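PDB 3I3L: alkylhalidase CmlS from Streptomyces venezuelae, which acts as a flavin-dependent halogenase in chloramphenicol biosynthesis and carries an FAD cofactor attached through a covalent bond between flavin and protein. Local coordinates for residues A[25-30]-A[162-167]; A[154-159]-A[308-313]. All blocks are in the same frame, centred on the assembly; numbering follows the deposited sequence.

Contact 1 of 2, residues A[25-30]-A[162-167]; sequences KVAIIG and VVLTVR. With FAD (flavin-adenine dinucleotide), chain B.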
loop_
_atom_site.group_PDB
_atom_site.type_symbol
_atom_site.label_atom_id
_atom_site.label_comp_id
_atom_site.label_asym_id
_atom_site.label_seq_id
_atom_site.Cartn_x
_atom_site.Cartn_y
_atom_site.Cartn_z
ATOM N N LYS A 25 -0.266 19.018 21.982
ATOM C CA LYS A 25 0.711 18.074 22.492
ATOM C C LYS A 25 0.320 16.648 22.067
ATOM O O LYS A 25 -0.805 16.179 22.371
ATOM C CB LYS A 25 0.724 18.151 24.014
ATOM C CG LYS A 25 1.933 17.495 24.653
ATOM C CD LYS A 25 2.075 17.985 26.108
ATOM C CE LYS A 25 3.390 17.516 26.736
ATOM N NZ LYS A 25 4.605 18.147 26.028
ATOM N N VAL A 26 1.245 15.932 21.434
ATOM C CA VAL A 26 0.905 14.619 20.899
ATOM C C VAL A 26 1.883 13.566 21.314
ATOM O O VAL A 26 3.072 13.707 21.040
ATOM C CB VAL A 26 0.870 14.621 19.330
ATOM C CG1 VAL A 26 0.382 13.275 18.844
ATOM C CG2 VAL A 26 -0.013 15.744 18.812
ATOM N N ALA A 27 1.390 12.513 21.960
ATOM C CA ALA A 27 2.183 11.345 22.272
ATOM C C ALA A 27 2.110 10.344 21.103
ATOM O O ALA A 27 1.040 10.146 20.494
ATOM C CB ALA A 27 1.656 10.632 23.513
ATOM N N ILE A 28 3.264 9.744 20.791
ATOM C CA ILE A 28 3.333 8.788 19.744
ATOM C C ILE A 28 3.925 7.532 20.268
ATOM O O ILE A 28 5.065 7.516 20.723
ATOM C CB ILE A 28 4.158 9.283 18.544
ATOM C CG1 ILE A 28 3.440 10.429 17.824
ATOM C CG2 ILE A 28 4.301 8.117 17.494
ATOM C CD1 ILE A 28 4.414 11.006 16.642
ATOM N N ILE A 29 3.164 6.455 20.193
ATOM C CA ILE A 29 3.660 5.127 20.621
ATOM C C ILE A 29 4.329 4.403 19.464
ATOM O O ILE A 29 3.648 4.041 18.499
ATOM C CB ILE A 29 2.447 4.236 21.076
ATOM C CG1 ILE A 29 1.663 4.913 22.194
ATOM C CG2 ILE A 29 2.870 2.851 21.518
ATOM C CD1 ILE A 29 0.169 4.446 22.287
ATOM N N GLY A 30 5.640 4.131 19.581
ATOM C CA GLY A 30 6.398 3.435 18.570
ATOM C C GLY A 30 7.271 4.351 17.730
ATOM O O GLY A 30 6.841 5.382 17.274
ATOM N N VAL A 162 -5.635 12.461 26.798
ATOM C CA VAL A 162 -5.176 11.086 26.776
ATOM C C VAL A 162 -4.166 10.961 27.900
ATOM O O VAL A 162 -3.343 11.834 28.032
ATOM C CB VAL A 162 -4.476 10.737 25.401
ATOM C CG1 VAL A 162 -3.784 9.421 25.469
ATOM C CG2 VAL A 162 -5.502 10.751 24.244
ATOM N N VAL A 163 -4.218 9.876 28.689
ATOM C CA VAL A 163 -3.166 9.586 29.657
ATOM C C VAL A 163 -2.435 8.286 29.434
ATOM O O VAL A 163 -3.001 7.273 29.551
ATOM C CB VAL A 163 -3.720 9.637 31.098
ATOM C CG1 VAL A 163 -2.579 9.478 32.121
ATOM C CG2 VAL A 163 -4.452 10.961 31.311
ATOM N N LEU A 164 -1.131 8.341 29.208
ATOM C CA LEU A 164 -0.328 7.138 28.985
ATOM C C LEU A 164 0.430 6.706 30.224
ATOM O O LEU A 164 0.943 7.544 30.959
ATOM C CB LEU A 164 0.700 7.414 27.871
ATOM C CG LEU A 164 0.217 7.219 26.420
ATOM C CD1 LEU A 164 -0.925 8.049 26.132
ATOM C CD2 LEU A 164 1.344 7.583 25.514
ATOM N N THR A 165 0.522 5.409 30.454
ATOM C CA THR A 165 1.483 4.942 31.434
ATOM C C THR A 165 2.664 4.384 30.711
ATOM O O THR A 165 2.503 3.606 29.770
ATOM C CB THR A 165 0.922 3.932 32.412
ATOM O OG1 THR A 165 -0.196 4.513 33.073
ATOM C CG2 THR A 165 1.973 3.565 33.467
ATOM N N VAL A 166 3.850 4.775 31.173
ATOM C CA VAL A 166 5.160 4.514 30.529
ATOM C C VAL A 166 6.148 3.920 31.565
ATOM O O VAL A 166 6.164 4.347 32.738
ATOM C CB VAL A 166 5.664 5.888 30.038
ATOM C CG1 VAL A 166 7.074 6.109 30.330
ATOM C CG2 VAL A 166 5.275 6.126 28.581
ATOM N N ARG A 167 6.966 2.941 31.152
ATOM C CA ARG A 167 7.992 2.388 32.048
ATOM C C ARG A 167 9.320 3.051 31.810
ATOM O O ARG A 167 9.984 2.752 30.825
ATOM C CB ARG A 167 8.127 0.869 31.923
ATOM C CG ARG A 167 7.476 0.097 33.072
ATOM C CD ARG A 167 8.192 -1.238 33.449
ATOM N NE ARG A 167 8.606 -2.046 32.277
ATOM C CZ ARG A 167 7.886 -3.042 31.714
ATOM N NH1 ARG A 167 8.366 -3.682 30.648
ATOM N NH2 ARG A 167 6.685 -3.407 32.200
HETATM P PA FAD B . 6.835 -1.456 13.104
HETATM O O1A FAD B . 6.541 -2.792 13.747
HETATM O O2A FAD B . 7.852 -1.450 12.017
HETATM O O5B FAD B . 7.294 -0.424 14.284
HETATM C C5B FAD B . 6.582 -0.370 15.504
HETATM C C4B FAD B . 7.506 -0.009 16.690
HETATM O O4B FAD B . 6.671 0.123 17.864
HETATM C C3B FAD B . 8.520 -1.085 16.998
HETATM O O3B FAD B . 9.808 -0.563 16.885
HETATM C C2B FAD B . 8.232 -1.495 18.450
HETATM O O2B FAD B . 9.409 -1.610 19.186
HETATM C C1B FAD B . 7.377 -0.356 18.984
HETATM N N9A FAD B . 6.405 -0.662 20.017
HETATM C C8A FAD B . 5.522 -1.700 20.047
HETATM N N7A FAD B . 4.772 -1.598 21.165
HETATM C C5A FAD B . 5.217 -0.553 21.900
HETATM C C6A FAD B . 4.816 -0.033 23.117
HETATM N N6A FAD B . 3.815 -0.570 23.791
HETATM N N1A FAD B . 5.449 1.091 23.574
HETATM C C2A FAD B . 6.481 1.674 22.882
HETATM N N3A FAD B . 6.855 1.156 21.681
HETATM C C4A FAD B . 6.235 0.060 21.190
HETATM N N1 FAD B . 6.768 -4.024 4.286
HETATM C C2 FAD B . 7.329 -3.422 3.172
HETATM O O2 FAD B . 7.083 -2.238 2.984
HETATM N N3 FAD B . 8.110 -4.127 2.296
HETATM C C4 FAD B . 8.365 -5.457 2.501
HETATM O O4 FAD B . 9.114 -6.081 1.683
HETATM C C4X FAD B . 7.779 -6.084 3.602
HETATM N N5 FAD B . 8.026 -7.407 3.847
HETATM C C5X FAD B . 7.531 -7.988 4.991
HETATM C C6 FAD B . 7.768 -9.347 5.245
HETATM C C7 FAD B . 7.204 -9.940 6.349
HETATM C C7M FAD B . 7.457 -11.396 6.661
HETATM C C8 FAD B . 6.455 -9.154 7.218
HETATM C C8M FAD B . 5.915 -9.724 8.468
HETATM C C9 FAD B . 6.172 -7.809 6.958
HETATM C C9A FAD B . 6.738 -7.246 5.824
HETATM N N10 FAD B . 6.506 -5.917 5.616
HETATM C C10 FAD B . 6.974 -5.343 4.495
HETATM C "C1'" FAD B . 5.523 -5.268 6.530
HETATM C "C2'" FAD B . 6.155 -4.072 7.203
HETATM O "O2'" FAD B . 7.346 -4.477 7.749
HETATM C "C3'" FAD B . 5.297 -3.377 8.226
HETATM O "O3'" FAD B . 4.114 -2.919 7.609
HETATM C "C4'" FAD B . 6.038 -2.131 8.816
HETATM O "O4'" FAD B . 7.135 -2.503 9.604
HETATM C "C5'" FAD B . 5.090 -1.357 9.723
HETATM O "O5'" FAD B . 5.709 -0.199 10.202
HETATM P P FAD B . 5.171 0.336 11.587
HETATM O O1P FAD B . 3.658 0.342 11.570
HETATM O O2P FAD B . 5.901 1.624 11.952
HETATM O O3P FAD B . 5.458 -0.844 12.656
#
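Leu-164 reaches across to strand 25-29 with one methyl branch, and that branch meets both of its partners there. Its CD2 lies 3.7 Å from CB of Ala-27 and, more loosely, 4.3 Å from CG1 of Ile-29, so the methyl sits against two residues two positions apart on the strand. The torsions of Leu-164 explain the reach: CG stands beside the backbone N (chi1 -85°), and chi2 turns CD2 rather than CD1 onto the alanine. Ala-27 offers only CB, and most of the 8.3 Å between CA of Ala-27 and CA of Leu-164 is spanned by the leucine. The join is purely apolar and buried, two sheets meeting through side chains without shared backbone bonds. Ser-177 also touches Ala-27, and Val-180 borders Ile-29.

Ile-29 divides its branches between protein and cofactor. With CG1 beside the backbone N (chi1 -57°), CG1 turns to the leucine, while CG2, anti to that N, goes to the adenine, 3.7 Å from N1A of FAD. Val-151, whose backbone N is hydrogen-bonded to FAD, touches the same isoleucine. One residue on, the chain passes the ribose, CA of Gly-30 standing 3.4 Å from O4B of FAD with a positive phi that suits glycine. Strand 25-29, the glycines Gly-30, Gly-32 and Gly-35 and the following helix 33-44 fit the GxGxxG dinucleotide-binding pattern of a Rossmann-type FAD domain, here backed by an antiparallel three-stranded sheet.

Contact 2 of 2, residues A[154-159]-A[308-313]; sequences VDLSDP and DRFFLC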
loop_
_atom_site.group_PDB
_atom_site.type_symbol
_atom_site.label_atom_id
_atom_site.label_comp_id
_atom_site.label_asym_id
_atom_site.label_seq_id
_atom_site.Cartn_x
_atom_site.Cartn_y
_atom_site.Cartn_z
ATOM N N VAL A 154 -2.737 2.941 28.079
ATOM C CA VAL A 154 -3.215 4.085 27.313
ATOM C C VAL A 154 -4.647 4.281 27.772
ATOM O O VAL A 154 -5.486 3.368 27.626
ATOM C CB VAL A 154 -3.225 3.831 25.773
ATOM C CG1 VAL A 154 -3.794 5.025 25.035
ATOM C CG2 VAL A 154 -1.792 3.555 25.278
ATOM N N ASP A 155 -4.917 5.425 28.402
ATOM C CA ASP A 155 -6.269 5.614 28.957
ATOM C C ASP A 155 -6.921 6.731 28.213
ATOM O O ASP A 155 -6.340 7.826 28.107
ATOM C CB ASP A 155 -6.198 5.934 30.467
ATOM C CG ASP A 155 -7.485 5.643 31.204
ATOM O OD1 ASP A 155 -8.575 5.828 30.627
ATOM O OD2 ASP A 155 -7.408 5.223 32.401
ATOM N N LEU A 156 -8.143 6.476 27.747
ATOM C CA LEU A 156 -8.839 7.374 26.865
ATOM C C LEU A 156 -10.187 7.713 27.478
ATOM O O LEU A 156 -10.960 8.464 26.904
ATOM C CB LEU A 156 -9.106 6.687 25.496
ATOM C CG LEU A 156 -7.924 6.061 24.764
ATOM C CD1 LEU A 156 -8.406 5.171 23.572
ATOM C CD2 LEU A 156 -6.943 7.135 24.269
ATOM N N SER A 157 -10.443 7.169 28.663
ATOM C CA SER A 157 -11.753 7.337 29.296
ATOM C C SER A 157 -12.032 8.750 29.742
ATOM O O SER A 157 -13.198 9.104 29.963
ATOM C CB SER A 157 -11.917 6.404 30.473
ATOM O OG SER A 157 -10.981 6.756 31.464
ATOM N N ASP A 158 -11.002 9.566 29.898
ATOM C CA ASP A 158 -11.248 10.972 30.159
ATOM C C ASP A 158 -11.346 11.633 28.802
ATOM O O ASP A 158 -10.377 11.676 28.052
ATOM C CB ASP A 158 -10.154 11.589 31.042
ATOM C CG ASP A 158 -10.325 13.128 31.264
ATOM O OD1 ASP A 158 -11.147 13.760 30.602
ATOM O OD2 ASP A 158 -9.575 13.713 32.093
ATOM N N PRO A 159 -12.531 12.130 28.469
ATOM C CA PRO A 159 -12.787 12.646 27.120
ATOM C C PRO A 159 -11.963 13.888 26.749
ATOM O O PRO A 159 -11.828 14.169 25.551
ATOM C CB PRO A 159 -14.279 12.984 27.157
ATOM C CG PRO A 159 -14.568 13.249 28.597
ATOM C CD PRO A 159 -13.727 12.223 29.343
ATOM N N ASP A 308 -12.205 10.191 18.402
ATOM C CA ASP A 308 -11.924 10.991 19.594
ATOM C C ASP A 308 -10.493 11.592 19.591
ATOM O O ASP A 308 -10.143 12.389 18.727
ATOM C CB ASP A 308 -12.165 10.099 20.816
ATOM C CG ASP A 308 -13.608 9.565 20.886
ATOM O OD1 ASP A 308 -14.544 10.289 20.490
ATOM O OD2 ASP A 308 -13.796 8.413 21.364
ATOM N N ARG A 309 -9.654 11.156 20.530
ATOM C CA ARG A 309 -8.299 11.695 20.561
ATOM C C ARG A 309 -7.181 10.741 20.124
ATOM O O ARG A 309 -6.020 10.968 20.467
ATOM C CB ARG A 309 -7.988 12.260 21.964
ATOM C CG ARG A 309 -8.843 13.449 22.318
ATOM C CD ARG A 309 -8.641 13.955 23.812
ATOM N NE ARG A 309 -9.524 15.124 24.057
ATOM C CZ ARG A 309 -9.218 16.384 23.697
ATOM N NH1 ARG A 309 -8.073 16.646 23.095
ATOM N NH2 ARG A 309 -10.083 17.375 23.888
ATOM N N PHE A 310 -7.524 9.634 19.459
ATOM C CA PHE A 310 -6.495 8.707 18.980
ATOM C C PHE A 310 -6.594 8.408 17.469
ATOM O O PHE A 310 -7.656 8.446 16.912
ATOM C CB PHE A 310 -6.534 7.396 19.760
ATOM C CG PHE A 310 -7.705 6.476 19.384
ATOM C CD1 PHE A 310 -7.561 5.517 18.356
ATOM C CD2 PHE A 310 -8.923 6.542 20.059
ATOM C CE1 PHE A 310 -8.628 4.653 18.035
ATOM C CE2 PHE A 310 -9.968 5.686 19.751
ATOM C CZ PHE A 310 -9.824 4.741 18.738
ATOM N N PHE A 311 -5.445 8.088 16.885
ATOM C CA PHE A 311 -5.319 7.586 15.555
ATOM C C PHE A 311 -4.427 6.335 15.632
ATOM O O PHE A 311 -3.440 6.331 16.340
ATOM C CB PHE A 311 -4.638 8.631 14.629
ATOM C CG PHE A 311 -5.507 9.839 14.338
ATOM C CD1 PHE A 311 -6.149 9.963 13.136
ATOM C CD2 PHE A 311 -5.706 10.810 15.306
ATOM C CE1 PHE A 311 -7.005 10.980 12.863
ATOM C CE2 PHE A 311 -6.545 11.923 15.021
ATOM C CZ PHE A 311 -7.190 12.002 13.828
ATOM N N LEU A 312 -4.773 5.284 14.857
ATOM C CA LEU A 312 -3.884 4.157 14.635
ATOM C C LEU A 312 -3.216 4.309 13.269
ATOM O O LEU A 312 -3.905 4.617 12.272
ATOM C CB LEU A 312 -4.681 2.830 14.678
ATOM C CG LEU A 312 -5.742 2.655 15.781
ATOM C CD1 LEU A 312 -6.435 1.334 15.623
ATOM C CD2 LEU A 312 -5.151 2.796 17.257
ATOM N N CYS A 313 -1.888 4.088 13.200
ATOM C CA CYS A 313 -1.152 4.200 11.941
ATOM C C CYS A 313 -0.317 2.917 11.679
ATOM O O CYS A 313 0.169 2.295 12.627
ATOM C CB CYS A 313 -0.169 5.401 11.983
ATOM S SG CYS A 313 -0.949 6.999 12.264
HETATM O O HOH W 1 -12.547 17.235 24.839
#
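This is a partly buried loop-to-strand contact in the Rossmann-type FAD-binding fold, where the turn between strands 151-155 and 162-168 of the three-stranded antiparallel sheet meets the start of strand 310-312 in the largely parallel six-stranded sheet. It has an apolar half and a polar half. In the first, CD1 of Leu-156 lies 3.8 Å from CD2 of Phe-310, and the two side chains cross at about a right angle. Phe-310 holds its ring between its own backbone N and carbonyl carbon (chi1 75°), a placement that turns it toward the loop. Val-180, on the neighbouring strand 179-182, touches both side chains, and Leu-194 of helix 189-194 also packs on the ring.

The turn itself is shaped by an Asx turn. OD1 of Asp-155 accepts the backbone N of Ser-157 at 3.0 Å, nearly along the C-O axis of the carboxylate, and also the hydroxyl OG of Ser-157 at 2.7 Å, which comes in on the syn side, somewhat out of the carboxylate plane. Two donors from one residue thus grip a single oxygen just where the strand ends.

Farther along the loop the contact becomes polar. Arg-309 stretches its chain straight from CG to NE toward the carbonyl O of Pro-159, and its NH1 is hydrogen-bonded to the backbone O of Asp-178, a second anchor for the guanidinium. A water bridges NH2 of Arg-309 to the proline carbonyl. The direct bond runs from NE of Arg-309 to O of Pro-159, 2.9 Å long, nearly straight at 163° and in the guanidinium plane, though tilted from the carbonyl plane.

In the fold
Both contacts join the same two sheets, the three-stranded antiparallel one and the Rossmann-type sheet of the FAD domain, at centres 10 Å apart. Contact 1 is fully buried, beside the adenine, and wholly apolar; contact 2 is partly exposed, and there an arginine, a proline carbonyl and a water meet beside the leucine and phenylalanine. They are tied together by the hairpin of strands 151-155 and 162-168, with Asp-155 N 2.9 Å from Val-163 O. Packing continues from one to the other: Val-154 CG2 touches Ile-29 CD1 at 3.7 Å, and Val-162 leans on both Leu-156 and Arg-309.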